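Local atomic coordinates of DUF1893 domain-containing protein (Thermotoga maritima, PDB entry 1VK9), a protein that is of unknown function but adopts a cytidine deaminase-like fold, binds zinc ions and has been found ADP-ribosylated. Residues I92-L97 / D110-F115; L65-M70 / H86-V91. All coordinates share one frame; numbering follows the deposited sequence.

Contact 1. Residues I92-L97 / D110-F115; sequences ISKPAL and DEKIPF. With ZN (zinc ion), chain E.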
# COMPACT_ATOMS: atom_id res chain seq x y z
N ILE A 92 -7.51 5.61 3.63
CA ILE A 92 -7.78 4.29 3.07
C ILE A 92 -9.24 4.19 2.62
O ILE A 92 -10.14 4.70 3.28
CB ILE A 92 -7.47 3.21 4.12
CG1 ILE A 92 -7.44 1.83 3.49
CG2 ILE A 92 -8.48 3.23 5.27
CD1 ILE A 92 -6.70 0.81 4.35
N SER A 93 -9.48 3.52 1.50
CA SER A 93 -10.86 3.31 1.06
C SER A 93 -11.39 2.03 1.68
O SER A 93 -10.62 1.14 2.03
CB SER A 93 -10.94 3.22 -0.46
OG SER A 93 -10.55 1.94 -0.91
N LYS A 94 -12.71 1.96 1.82
CA LYS A 94 -13.38 0.81 2.40
C LYS A 94 -13.03 -0.52 1.73
O LYS A 94 -12.82 -1.49 2.43
CB LYS A 94 -14.90 1.04 2.42
CG LYS A 94 -15.66 0.16 3.39
CD LYS A 94 -17.11 0.64 3.49
CE LYS A 94 -18.08 -0.41 2.95
NZ LYS A 94 -19.32 0.25 2.48
N PRO A 95 -13.00 -0.60 0.39
CA PRO A 95 -12.57 -1.82 -0.28
C PRO A 95 -11.19 -2.25 0.16
O PRO A 95 -11.01 -3.43 0.45
CB PRO A 95 -12.58 -1.42 -1.75
CG PRO A 95 -13.65 -0.38 -1.86
CD PRO A 95 -13.44 0.41 -0.60
N ALA A 96 -10.25 -1.31 0.25
CA ALA A 96 -8.90 -1.64 0.68
C ALA A 96 -8.90 -2.17 2.10
O ALA A 96 -8.34 -3.23 2.37
CB ALA A 96 -7.96 -0.44 0.51
N LEU A 97 -9.56 -1.47 3.01
CA LEU A 97 -9.60 -1.90 4.40
C LEU A 97 -10.15 -3.32 4.51
O LEU A 97 -9.61 -4.15 5.25
CB LEU A 97 -10.43 -0.90 5.23
CG LEU A 97 -10.69 -1.10 6.74
CD1 LEU A 97 -11.03 0.24 7.35
CD2 LEU A 97 -11.85 -2.07 7.00
N ASP A 110 -5.52 7.14 8.95
CA ASP A 110 -5.95 8.38 9.58
C ASP A 110 -7.42 8.66 9.27
O ASP A 110 -8.16 9.06 10.15
CB ASP A 110 -5.02 9.54 9.21
CG ASP A 110 -3.57 9.28 9.61
OD1 ASP A 110 -3.36 8.73 10.72
OD2 ASP A 110 -2.57 9.54 8.87
N GLU A 111 -7.84 8.41 8.03
CA GLU A 111 -9.21 8.66 7.58
C GLU A 111 -9.62 7.45 6.75
O GLU A 111 -8.79 6.86 6.07
CB GLU A 111 -9.30 9.95 6.73
CG GLU A 111 -10.74 10.28 6.35
CD GLU A 111 -10.95 11.50 5.42
OE1 GLU A 111 -9.98 12.24 5.19
OE2 GLU A 111 -12.12 11.72 4.95
N LYS A 112 -10.90 7.09 6.81
CA LYS A 112 -11.47 6.00 5.99
C LYS A 112 -12.46 6.65 5.06
O LYS A 112 -13.11 7.60 5.45
CB LYS A 112 -12.13 5.00 6.93
CG LYS A 112 -12.93 3.86 6.38
CD LYS A 112 -13.80 3.35 7.56
CE LYS A 112 -14.88 2.36 7.14
NZ LYS A 112 -15.11 1.34 8.23
N ILE A 113 -12.55 6.22 3.80
CA ILE A 113 -13.55 6.76 2.86
C ILE A 113 -14.22 5.62 2.07
O ILE A 113 -13.62 4.58 1.91
CB ILE A 113 -12.92 7.82 1.94
CG1 ILE A 113 -11.78 7.23 1.10
CG2 ILE A 113 -12.45 9.01 2.75
CD1 ILE A 113 -11.37 8.11 -0.08
N PRO A 114 -15.45 5.79 1.57
CA PRO A 114 -16.12 4.72 0.79
C PRO A 114 -15.34 4.14 -0.40
O PRO A 114 -15.36 2.91 -0.58
CB PRO A 114 -17.40 5.40 0.30
CG PRO A 114 -17.67 6.37 1.36
CD PRO A 114 -16.31 6.97 1.71
N PHE A 115 -14.71 5.01 -1.18
CA PHE A 115 -13.86 4.64 -2.33
C PHE A 115 -12.97 5.82 -2.77
O PHE A 115 -13.35 6.98 -2.61
CB PHE A 115 -14.70 4.11 -3.51
CG PHE A 115 -15.82 5.03 -3.93
CD1 PHE A 115 -15.57 6.19 -4.70
CD2 PHE A 115 -17.13 4.73 -3.58
CE1 PHE A 115 -16.62 7.03 -5.08
CE2 PHE A 115 -18.19 5.58 -3.96
CZ PHE A 115 -17.94 6.74 -4.71
ZN ZN E . -0.83 9.22 9.43
O HOH W 1 -0.02 10.07 7.55
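Residues Ile92 and Ser93 run parallel to Lys112 and Ile113: the backbone N and O of Ile92 bond to Glu111 O and Ile113 N, on either side of Lys112, and Lys94 N continues the ladder to Ile113 O at 2.8 Å. That last bond, 140° at its hydrogen, is made where the strand gives way to a helix. Ile113 CG1 lies between its own backbone N and carbonyl carbon (chi1 60°), a torsion that brings it to 3.7 Å from Ile92 O. On the same face of the sheet, Ser93 CB packs against the chain as it leaves the strand, 3.7 Å from Phe115 CA. The topology is a beta-alpha-beta unit of the cytidine deaminase-like fold, in which strand 86-93 leads into helix 94-102 and the chain returns through strands 107-109 and 111-113 to pair in parallel with the strand it left. Ser93 is the N-cap of that helix. Its OG accepts a weak bond from Ala96 N at 3.5 Å, while its stronger partner is the carboxylate of Glu128. Beside the cap, CD of Pro95 and CB of Lys94 both lie against Pro114 O, the carbonyl after the strand, the lysine CB at 3.6 Å from that oxygen. On the other face, Ile92 CG2 approaches Glu111 O (3.7 Å), and the side chains of Leu97 and Lys112 cross at about a right angle, CD1 of the leucine meeting CD of the lysine at 4.2 Å. Phe107 and Tyr109 also pack on Ile92 and Leu97. At Asp110, where the chain turns a corner, the carboxylate binds a zinc ion through OD2 at 1.9 Å.

Contact 2. Residues L65-M70 / H86-V91; sequences LVIDKM and HIHAKV. With ZN (zinc ion), chain E.
Strands 65-68 and 86-89 are parallel neighbours in the buried middle of the sheet, the two ends of a beta-alpha-beta crossover through helix 73-82. Their axes lie 4.8 Å apart at 15°, and Val66 and Asp68 each exchange two backbone bonds with 86-91, reaching His86 O, His88 N, His88 O and Lys90 N. Beyond Asp68 the chains turn together and a further bond forms, Val91 N to Lys69 O at 3.0 Å, with the donor 39° above the carbonyl plane. There the selenomethionine Met70 and Val91 lie side by side and point the same way. Bends at chi2 and chi3 lay the end of the longer chain against the valine, so that SE of Met70 touches CG1 of Val91 at 3.7 Å and CE sits 3.9 Å from Val91 CB. An alanine in place of Val91 would probably open a gap beside SE and CE of Met70 where the two methyls had been, leaving only CB for the selenomethionine to pack on. Ile67 and His88 share the face packed by helix 15-27, through Ala21, Leu22 and Phe25. Ile67 CG2 rests 3.7 Å from His88 O and also stands at the edge of the imidazole, near its plane. On the opposite face Val66, Asp68 and Ile87 meet helix 73-82. The His88 ring, its CG anti to the backbone N (chi1 180°), presents NE2 to a zinc ion at 2.1 Å. A water 2.2 Å from the zinc lies in the plane of the ring. With NE2 on the metal and ND1 hydrogen-bonded to Ser108 OG, both ring nitrogens have partners, which probably fixes the rotation of the imidazole and keeps NE2 turned to the zinc.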
# COMPACT_ATOMS: atom_id res chain seq x y z
N LEU A 65 8.26 -1.10 6.78
CA LEU A 65 6.90 -0.57 6.77
C LEU A 65 6.70 0.33 5.57
O LEU A 65 7.67 0.92 5.06
CB LEU A 65 6.58 0.15 8.08
CG LEU A 65 7.41 1.36 8.44
CD1 LEU A 65 6.70 2.61 7.99
CD2 LEU A 65 7.58 1.38 9.91
N VAL A 66 5.45 0.42 5.11
CA VAL A 66 5.09 1.30 4.01
C VAL A 66 4.12 2.37 4.48
O VAL A 66 3.15 2.06 5.15
CB VAL A 66 4.43 0.51 2.86
CG1 VAL A 66 3.85 1.46 1.80
CG2 VAL A 66 5.42 -0.49 2.26
N ILE A 67 4.39 3.62 4.12
CA ILE A 67 3.43 4.71 4.29
C ILE A 67 2.89 5.16 2.94
O ILE A 67 3.65 5.36 1.99
CB ILE A 67 4.03 5.91 5.07
CG1 ILE A 67 4.56 5.45 6.43
CG2 ILE A 67 2.98 7.04 5.22
CD1 ILE A 67 5.24 6.55 7.21
N ASP A 68 1.59 5.34 2.85
CA ASP A 68 0.96 5.71 1.60
C ASP A 68 -0.13 6.75 1.85
O ASP A 68 -0.87 6.67 2.83
CB ASP A 68 0.40 4.46 0.92
CG ASP A 68 0.12 4.66 -0.55
OD1 ASP A 68 0.23 5.81 -1.03
OD2 ASP A 68 -0.23 3.74 -1.30
N LYS A 69 -0.22 7.74 0.96
CA LYS A 69 -1.15 8.88 1.08
C LYS A 69 -2.61 8.39 0.89
O LYS A 69 -3.53 8.81 1.60
CB LYS A 69 -0.79 9.90 -0.00
CG LYS A 69 -0.71 11.35 0.39
CD LYS A 69 -0.39 12.16 -0.88
CE LYS A 69 0.07 13.56 -0.59
NZ LYS A 69 -1.12 14.45 -0.66
N MSE A 70 -2.81 7.50 -0.08
CA MSE A 70 -4.13 7.13 -0.51
C MSE A 70 -4.13 5.65 -0.87
O MSE A 70 -3.56 5.26 -1.89
CB MSE A 70 -4.51 7.99 -1.72
CG MSE A 70 -5.90 7.72 -2.31
SE MSE A 70 -7.39 8.10 -1.05
CE MSE A 70 -7.32 10.18 -0.90
N HIS A 86 3.89 -3.58 8.17
CA HIS A 86 2.77 -2.71 8.45
C HIS A 86 2.58 -1.71 7.32
O HIS A 86 3.57 -1.27 6.73
CB HIS A 86 3.03 -2.00 9.77
CG HIS A 86 1.91 -1.11 10.23
ND1 HIS A 86 0.92 -1.55 11.09
CD2 HIS A 86 1.67 0.20 10.02
CE1 HIS A 86 0.10 -0.54 11.36
NE2 HIS A 86 0.54 0.53 10.72
N ILE A 87 1.32 -1.38 7.00
CA ILE A 87 1.03 -0.30 6.07
C ILE A 87 0.27 0.77 6.85
O ILE A 87 -0.74 0.46 7.50
CB ILE A 87 0.16 -0.80 4.91
CG1 ILE A 87 0.84 -1.96 4.18
CG2 ILE A 87 -0.15 0.33 3.93
CD1 ILE A 87 -0.11 -2.83 3.40
N HIS A 88 0.76 2.00 6.81
CA HIS A 88 0.04 3.14 7.36
C HIS A 88 -0.47 3.98 6.22
O HIS A 88 0.32 4.48 5.44
CB HIS A 88 0.92 4.02 8.25
CG HIS A 88 0.20 5.20 8.83
ND1 HIS A 88 -0.80 5.08 9.77
CD2 HIS A 88 0.31 6.53 8.57
CE1 HIS A 88 -1.26 6.28 10.08
NE2 HIS A 88 -0.61 7.17 9.37
N ALA A 89 -1.78 4.11 6.13
CA ALA A 89 -2.44 4.85 5.08
C ALA A 89 -2.98 6.16 5.66
O ALA A 89 -3.70 6.14 6.66
CB ALA A 89 -3.59 4.03 4.50
N LYS A 90 -2.63 7.29 5.05
CA LYS A 90 -3.18 8.55 5.53
C LYS A 90 -4.70 8.56 5.27
O LYS A 90 -5.48 8.96 6.13
CB LYS A 90 -2.46 9.75 4.91
CG LYS A 90 -3.06 11.09 5.31
CD LYS A 90 -2.19 12.25 4.84
CE LYS A 90 -2.92 13.56 5.03
NZ LYS A 90 -1.96 14.59 5.48
N VAL A 91 -5.09 8.09 4.09
CA VAL A 91 -6.49 7.82 3.77
C VAL A 91 -6.56 6.42 3.16
O VAL A 91 -5.77 6.10 2.26
CB VAL A 91 -7.06 8.79 2.70
CG1 VAL A 91 -8.53 8.51 2.47
CG2 VAL A 91 -6.90 10.19 3.10
ZN ZN E . -0.83 9.22 9.43
O HOH W 1 -0.02 10.07 7.55

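Strand 86-93 belongs to both contacts: 86-91 is the part that meets 65-70 in contact 2, and its end, Ile92 and Ser93, pairs with 110-115 in contact 1, the centres lying 11 Å apart. At the junction Asp110 N is 3.1 Å from Ala89 O and Glu111 N is 3.1 Å from Lys90 O, both probable hydrogen bonds, which carry the sheet from one contact into the other. Ile113 CG1 also packs on Val91 CG1 at 3.7 Å. The zinc ion sits at this seam, so its protein ligands come from two segments that meet there, His88 from strand 86-93 and Asp110 from the corner of 110-115; whether the site has a catalytic role is not known.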